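Long-range contact in capsular polysaccharide export system protein KpsC (Thermosulfurimonas dismutans, PDB 6MGB), which probably transfers Kdo from CMP-Kdo in beta-2,4 linkage while building the glycolipid anchor of bacterial capsules: residues F152-T165 with N192-V205. Residues are numbered along the deposited sequence; the frame is centred on the assembly and turned at random.
With C5P (cytidine-5'-monophosphate), chain D.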
loop_
_atom_site.group_PDB
_atom_site.type_symbol
_atom_site.label_atom_id
_atom_site.label_comp_id
_atom_site.label_asym_id
_atom_site.label_seq_id
_atom_site.Cartn_x
_atom_site.Cartn_y
_atom_site.Cartn_z
ATOM N N PHE A 152 22.407 -13.348 8.849
ATOM C CA PHE A 152 21.598 -14.547 9.014
ATOM C C PHE A 152 22.467 -15.790 8.881
ATOM O O PHE A 152 23.374 -15.839 8.044
ATOM C CB PHE A 152 20.471 -14.599 7.979
ATOM C CG PHE A 152 19.409 -13.557 8.182
ATOM C CD1 PHE A 152 18.556 -13.623 9.273
ATOM C CD2 PHE A 152 19.256 -12.517 7.279
ATOM C CE1 PHE A 152 17.575 -12.668 9.463
ATOM C CE2 PHE A 152 18.276 -11.560 7.464
ATOM C CZ PHE A 152 17.435 -11.635 8.557
ATOM N N THR A 153 22.180 -16.790 9.704
ATOM C CA THR A 153 22.896 -18.058 9.616
ATOM C C THR A 153 22.428 -18.826 8.384
ATOM O O THR A 153 21.217 -18.950 8.162
ATOM C CB THR A 153 22.662 -18.889 10.878
ATOM O OG1 THR A 153 23.139 -18.169 12.021
ATOM C CG2 THR A 153 23.383 -20.231 10.789
ATOM N N PRO A 154 23.337 -19.347 7.560
ATOM C CA PRO A 154 22.902 -20.114 6.384
ATOM C C PRO A 154 22.036 -21.305 6.769
ATOM O O PRO A 154 22.343 -22.046 7.706
ATOM C CB PRO A 154 24.223 -20.559 5.746
ATOM C CG PRO A 154 25.221 -19.555 6.198
ATOM C CD PRO A 154 24.796 -19.143 7.574
ATOM N N TYR A 155 20.939 -21.479 6.032
ATOM C CA TYR A 155 20.069 -22.649 6.110
ATOM C C TYR A 155 19.364 -22.788 7.454
ATOM O O TYR A 155 18.738 -23.824 7.715
ATOM C CB TYR A 155 20.852 -23.931 5.797
ATOM C CG TYR A 155 21.672 -23.825 4.534
ATOM C CD1 TYR A 155 23.053 -23.701 4.586
ATOM C CD2 TYR A 155 21.060 -23.829 3.288
ATOM C CE1 TYR A 155 23.805 -23.598 3.432
ATOM C CE2 TYR A 155 21.803 -23.725 2.128
ATOM C CZ TYR A 155 23.174 -23.608 2.206
ATOM O OH TYR A 155 23.914 -23.504 1.051
ATOM N N ARG A 156 19.433 -21.774 8.309
ATOM C CA ARG A 156 18.740 -21.809 9.589
ATOM C C ARG A 156 17.258 -21.515 9.380
ATOM O O ARG A 156 16.901 -20.548 8.700
ATOM C CB ARG A 156 19.359 -20.795 10.551
ATOM C CG ARG A 156 18.813 -20.840 11.970
ATOM C CD ARG A 156 19.128 -22.159 12.658
ATOM N NE ARG A 156 18.847 -22.105 14.092
ATOM C CZ ARG A 156 19.740 -21.798 15.032
ATOM N NH1 ARG A 156 20.998 -21.515 14.708
ATOM N NH2 ARG A 156 19.375 -21.774 16.306
ATOM N N GLU A 157 16.399 -22.352 9.957
ATOM C CA GLU A 157 14.962 -22.151 9.828
ATOM C C GLU A 157 14.550 -20.875 10.552
ATOM O O GLU A 157 14.942 -20.646 11.701
ATOM C CB GLU A 157 14.201 -23.350 10.394
ATOM C CG GLU A 157 12.708 -23.326 10.101
ATOM C CD GLU A 157 11.939 -24.390 10.865
ATOM O OE1 GLU A 157 12.581 -25.227 11.537
ATOM O OE2 GLU A 157 10.692 -24.388 10.796
ATOM N N ARG A 158 13.758 -20.044 9.878
ATOM C CA ARG A 158 13.372 -18.753 10.431
ATOM C C ARG A 158 12.182 -18.209 9.654
ATOM O O ARG A 158 12.032 -18.473 8.458
ATOM C CB ARG A 158 14.538 -17.760 10.377
ATOM C CG ARG A 158 15.104 -17.595 8.979
ATOM C CD ARG A 158 16.195 -16.543 8.902
ATOM N NE ARG A 158 16.795 -16.524 7.568
ATOM C CZ ARG A 158 17.961 -17.077 7.244
ATOM N NH1 ARG A 158 18.704 -17.694 8.156
ATOM N NH2 ARG A 158 18.394 -17.005 5.993
ATOM N N VAL A 159 11.343 -17.438 10.350
ATOM C CA VAL A 159 10.196 -16.773 9.747
ATOM C C VAL A 159 10.246 -15.296 10.116
ATOM O O VAL A 159 10.935 -14.888 11.054
ATOM C CB VAL A 159 8.854 -17.398 10.188
ATOM C CG1 VAL A 159 8.840 -18.892 9.886
ATOM C CG2 VAL A 159 8.595 -17.152 11.670
ATOM N N LEU A 160 9.497 -14.490 9.366
ATOM C CA LEU A 160 9.491 -13.043 9.533
ATOM C C LEU A 160 8.079 -12.561 9.834
ATOM O O LEU A 160 7.134 -12.909 9.118
ATOM C CB LEU A 160 10.021 -12.339 8.280
ATOM C CG LEU A 160 10.134 -10.814 8.381
ATOM C CD1 LEU A 160 11.149 -10.415 9.444
ATOM C CD2 LEU A 160 10.504 -10.211 7.036
ATOM N N LEU A 161 7.945 -11.763 10.891
ATOM C CA LEU A 161 6.697 -11.092 11.233
ATOM C C LEU A 161 6.833 -9.611 10.901
ATOM O O LEU A 161 7.833 -8.982 11.259
ATOM C CB LEU A 161 6.361 -11.277 12.717
ATOM C CG LEU A 161 5.745 -12.611 13.158
ATOM C CD1 LEU A 161 6.489 -13.810 12.588
ATOM C CD2 LEU A 161 5.720 -12.682 14.677
ATOM N N ILE A 162 5.830 -9.065 10.219
ATOM C CA ILE A 162 5.835 -7.669 9.792
ATOM C C ILE A 162 5.051 -6.856 10.813
ATOM O O ILE A 162 3.877 -7.137 11.078
ATOM C CB ILE A 162 5.241 -7.512 8.383
ATOM C CG1 ILE A 162 6.063 -8.319 7.371
ATOM C CG2 ILE A 162 5.191 -6.035 7.980
ATOM C CD1 ILE A 162 5.462 -8.371 5.981
ATOM N N ASP A 163 5.697 -5.844 11.386
ATOM C CA ASP A 163 5.018 -4.928 12.289
ATOM C C ASP A 163 4.522 -3.720 11.503
ATOM O O ASP A 163 5.015 -3.412 10.416
ATOM C CB ASP A 163 5.951 -4.482 13.420
ATOM C CG ASP A 163 5.197 -3.898 14.605
ATOM O OD1 ASP A 163 3.974 -4.128 14.712
ATOM O OD2 ASP A 163 5.827 -3.207 15.436
ATOM N N GLN A 164 3.528 -3.037 12.064
ATOM C CA GLN A 164 2.916 -1.885 11.419
ATOM C C GLN A 164 2.863 -0.723 12.403
ATOM O O GLN A 164 3.247 -0.848 13.572
ATOM C CB GLN A 164 1.522 -2.241 10.888
ATOM C CG GLN A 164 1.572 -3.144 9.668
ATOM C CD GLN A 164 0.217 -3.710 9.298
ATOM O OE1 GLN A 164 -0.019 -4.912 9.414
ATOM N NE2 GLN A 164 -0.680 -2.844 8.843
ATOM N N THR A 165 2.401 0.425 11.915
ATOM C CA THR A 165 2.323 1.635 12.722
ATOM C C THR A 165 0.971 1.713 13.411
ATOM O O THR A 165 -0.067 1.424 12.807
ATOM C CB THR A 165 2.527 2.885 11.863
ATOM O OG1 THR A 165 1.447 3.007 10.929
ATOM C CG2 THR A 165 3.845 2.814 11.108
ATOM N N ASN A 192 5.737 -22.846 14.001
ATOM C CA ASN A 192 7.153 -22.941 13.639
ATOM C C ASN A 192 7.990 -23.185 14.890
ATOM O O ASN A 192 8.854 -22.378 15.247
ATOM C CB ASN A 192 7.599 -21.675 12.911
ATOM C CG ASN A 192 6.691 -21.323 11.746
ATOM O OD1 ASN A 192 6.867 -21.817 10.632
ATOM N ND2 ASN A 192 5.710 -20.464 12.000
ATOM N N PRO A 193 7.764 -24.307 15.577
ATOM C CA PRO A 193 8.472 -24.541 16.848
ATOM C C PRO A 193 9.986 -24.536 16.722
ATOM O O PRO A 193 10.673 -24.099 17.653
ATOM C CB PRO A 193 7.949 -25.916 17.292
ATOM C CG PRO A 193 7.388 -26.546 16.051
ATOM C CD PRO A 193 6.850 -25.412 15.242
ATOM N N GLY A 194 10.532 -25.004 15.603
ATOM C CA GLY A 194 11.968 -25.092 15.443
ATOM C C GLY A 194 12.627 -23.904 14.782
ATOM O O GLY A 194 13.841 -23.932 14.557
ATOM N N ALA A 195 11.874 -22.854 14.476
ATOM C CA ALA A 195 12.376 -21.733 13.698
ATOM C C ALA A 195 12.758 -20.563 14.594
ATOM O O ALA A 195 12.214 -20.384 15.687
ATOM C CB ALA A 195 11.328 -21.270 12.682
ATOM N N GLU A 196 13.708 -19.765 14.116
ATOM C CA GLU A 196 13.974 -18.463 14.708
ATOM C C GLU A 196 12.884 -17.487 14.286
ATOM O O GLU A 196 12.389 -17.542 13.158
ATOM C CB GLU A 196 15.342 -17.940 14.271
ATOM C CG GLU A 196 16.505 -18.827 14.693
ATOM C CD GLU A 196 17.854 -18.188 14.430
ATOM O OE1 GLU A 196 18.036 -17.596 13.346
ATOM O OE2 GLU A 196 18.733 -18.274 15.314
ATOM N N ILE A 197 12.509 -16.595 15.197
ATOM C CA ILE A 197 11.424 -15.648 14.972
ATOM C C ILE A 197 12.027 -14.254 14.867
ATOM O O ILE A 197 12.691 -13.787 15.800
ATOM C CB ILE A 197 10.372 -15.710 16.090
ATOM C CG1 ILE A 197 9.838 -17.140 16.250
ATOM C CG2 ILE A 197 9.236 -14.733 15.809
ATOM C CD1 ILE A 197 9.274 -17.752 14.979
ATOM N N TYR A 198 11.796 -13.597 13.734
ATOM C CA TYR A 198 12.224 -12.222 13.517
ATOM C C TYR A 198 11.010 -11.317 13.357
ATOM O O TYR A 198 10.027 -11.688 12.708
ATOM C CB TYR A 198 13.116 -12.109 12.279
ATOM C CG TYR A 198 14.473 -12.755 12.436
ATOM C CD1 TYR A 198 14.646 -14.113 12.209
ATOM C CD2 TYR A 198 15.584 -12.005 12.799
ATOM C CE1 TYR A 198 15.886 -14.708 12.347
ATOM C CE2 TYR A 198 16.826 -12.591 12.940
ATOM C CZ TYR A 198 16.972 -13.942 12.710
ATOM O OH TYR A 198 18.206 -14.534 12.851
ATOM N N VAL A 199 11.090 -10.131 13.954
ATOM C CA VAL A 199 10.068 -9.098 13.836
ATOM C C VAL A 199 10.716 -7.871 13.212
ATOM O O VAL A 199 11.726 -7.373 13.723
ATOM C CB VAL A 199 9.450 -8.748 15.203
ATOM C CG1 VAL A 199 8.486 -7.572 15.081
ATOM C CG2 VAL A 199 8.744 -9.956 15.797
ATOM N N LYS A 200 10.133 -7.380 12.121
ATOM C CA LYS A 200 10.640 -6.196 11.435
ATOM C C LYS A 200 9.792 -4.999 11.847
ATOM O O LYS A 200 8.596 -4.939 11.540
ATOM C CB LYS A 200 10.629 -6.384 9.920
ATOM C CG LYS A 200 11.061 -5.145 9.135
ATOM C CD LYS A 200 12.369 -4.569 9.670
ATOM C CE LYS A 200 12.935 -3.487 8.765
ATOM N NZ LYS A 200 11.942 -2.423 8.458
ATOM N N VAL A 201 10.417 -4.047 12.541
ATOM C CA VAL A 201 9.726 -2.832 12.949
ATOM C C VAL A 201 9.543 -1.915 11.745
ATOM O O VAL A 201 10.388 -1.855 10.841
ATOM C CB VAL A 201 10.509 -2.130 14.075
ATOM C CG1 VAL A 201 9.879 -0.791 14.428
ATOM C CG2 VAL A 201 10.576 -3.025 15.307
ATOM N N HIS A 202 8.433 -1.183 11.743
ATOM C CA HIS A 202 8.098 -0.319 10.620
ATOM C C HIS A 202 9.046 0.881 10.581
ATOM O O HIS A 202 9.411 1.416 11.632
ATOM C CB HIS A 202 6.647 0.151 10.751
ATOM C CG HIS A 202 6.097 0.805 9.522
ATOM N ND1 HIS A 202 6.425 2.091 9.152
ATOM C CD2 HIS A 202 5.219 0.359 8.593
ATOM C CE1 HIS A 202 5.784 2.405 8.041
ATOM N NE2 HIS A 202 5.045 1.371 7.680
ATOM N N PRO A 203 9.465 1.327 9.390
ATOM C CA PRO A 203 10.432 2.441 9.339
ATOM C C PRO A 203 9.957 3.705 10.033
ATOM O O PRO A 203 10.773 4.403 10.648
ATOM C CB PRO A 203 10.635 2.660 7.830
ATOM C CG PRO A 203 9.500 1.949 7.161
ATOM C CD PRO A 203 9.182 0.795 8.048
ATOM N N GLU A 204 8.665 4.034 9.946
ATOM C CA GLU A 204 8.160 5.216 10.638
ATOM C C GLU A 204 8.289 5.076 12.148
ATOM O O GLU A 204 8.376 6.084 12.860
ATOM C CB GLU A 204 6.704 5.475 10.249
ATOM C CG GLU A 204 6.527 5.983 8.829
ATOM C CD GLU A 204 5.069 6.130 8.441
ATOM O OE1 GLU A 204 4.227 6.312 9.345
ATOM O OE2 GLU A 204 4.763 6.057 7.231
ATOM N N VAL A 205 8.297 3.843 12.657
ATOM C CA VAL A 205 8.515 3.628 14.082
ATOM C C VAL A 205 10.001 3.690 14.407
ATOM O O VAL A 205 10.393 4.174 15.474
ATOM C CB VAL A 205 7.889 2.289 14.517
ATOM C CG1 VAL A 205 8.270 1.950 15.955
ATOM C CG2 VAL A 205 6.376 2.347 14.375
HETATM O O3P C5P D . 1.536 -0.804 4.600
HETATM P P C5P D . 2.650 -0.320 5.500
HETATM O O1P C5P D . 2.722 -1.228 6.723
HETATM O O2P C5P D . 2.627 1.122 5.966
HETATM O "O5'" C5P D . 3.991 -0.547 4.677
HETATM C "C5'" C5P D . 4.458 0.410 3.739
HETATM C "C4'" C5P D . 5.808 0.013 3.200
HETATM O "O4'" C5P D . 6.809 0.218 4.231
HETATM C "C3'" C5P D . 5.953 -1.455 2.823
HETATM O "O3'" C5P D . 5.480 -1.732 1.517
HETATM C "C2'" C5P D . 7.448 -1.705 2.990
HETATM O "O2'" C5P D . 8.174 -1.258 1.854
HETATM C "C1'" C5P D . 7.782 -0.803 4.179
HETATM N N1 C5P D . 7.751 -1.543 5.463
HETATM C C2 C5P D . 9.025 -1.996 6.108
HETATM N N3 C5P D . 8.980 -2.746 7.412
HETATM C C4 C5P D . 7.703 -3.032 8.059
HETATM C C5 C5P D . 6.436 -2.581 7.417
HETATM C C6 C5P D . 6.482 -1.831 6.114
HETATM O O2 C5P D . 10.062 -1.768 5.589
HETATM N N4 C5P D . 7.659 -3.762 9.323
HETATM O O HOH W 1 16.261 -22.506 14.057
HETATM O O HOH W 2 9.187 -25.599 12.973
HETATM O O HOH W 3 9.182 -22.702 9.426
HETATM O O HOH W 4 6.320 -1.070 13.808
#
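Strands 158-162 and 196-200, joined through helix 180-191 in a beta-alpha-beta crossover, run parallel in the sheet that carries the CMP site. Six backbone hydrogen bonds zip them together, from E196 N to E157 O (2.9 Å) through to D163 N on K200 O. Just before strand 158-162, R156 stacks its guanidinium on the E196 carboxylate that opens the partner strand, E196 OE2 over the centre of the guanidinium; no N-H points at it, and the long salt bridge is purely electrostatic, which suits two charged residues at the exposed end. Further in, F152 turns its edge to the face of Y198, CE1 reaching CZ at 3.5 Å with the planes at 73°, a T-shaped pair, while R158 CB meets the edge of the tyrosine ring. On the other face of the sheet, V159 and I197 lie side by side, V159 CG2 to I197 CD1 a tight 3.4 Å, beta-branched chains being well suited to the strand backbone. Where the strands end, D163 O and, weakly, K200 O accept from the cytosine N4, and K200, its chain bent at chi2 (50°) and chi4, brings NZ to the base N3 at 3.2 Å. H202, the N-cap, accepts from E204 N through ND1 at 3.1 Å, leaving NE2 to donate to phosphate O2P at 3.0 Å; T165 CG2 packs on one ring face and P203 CD on the other, which should restrain its rotation. A nucleotide gripped at the C-terminal ends of parallel strands is characteristic of the Rossmann-like domains of GT-B glycosyltransferases.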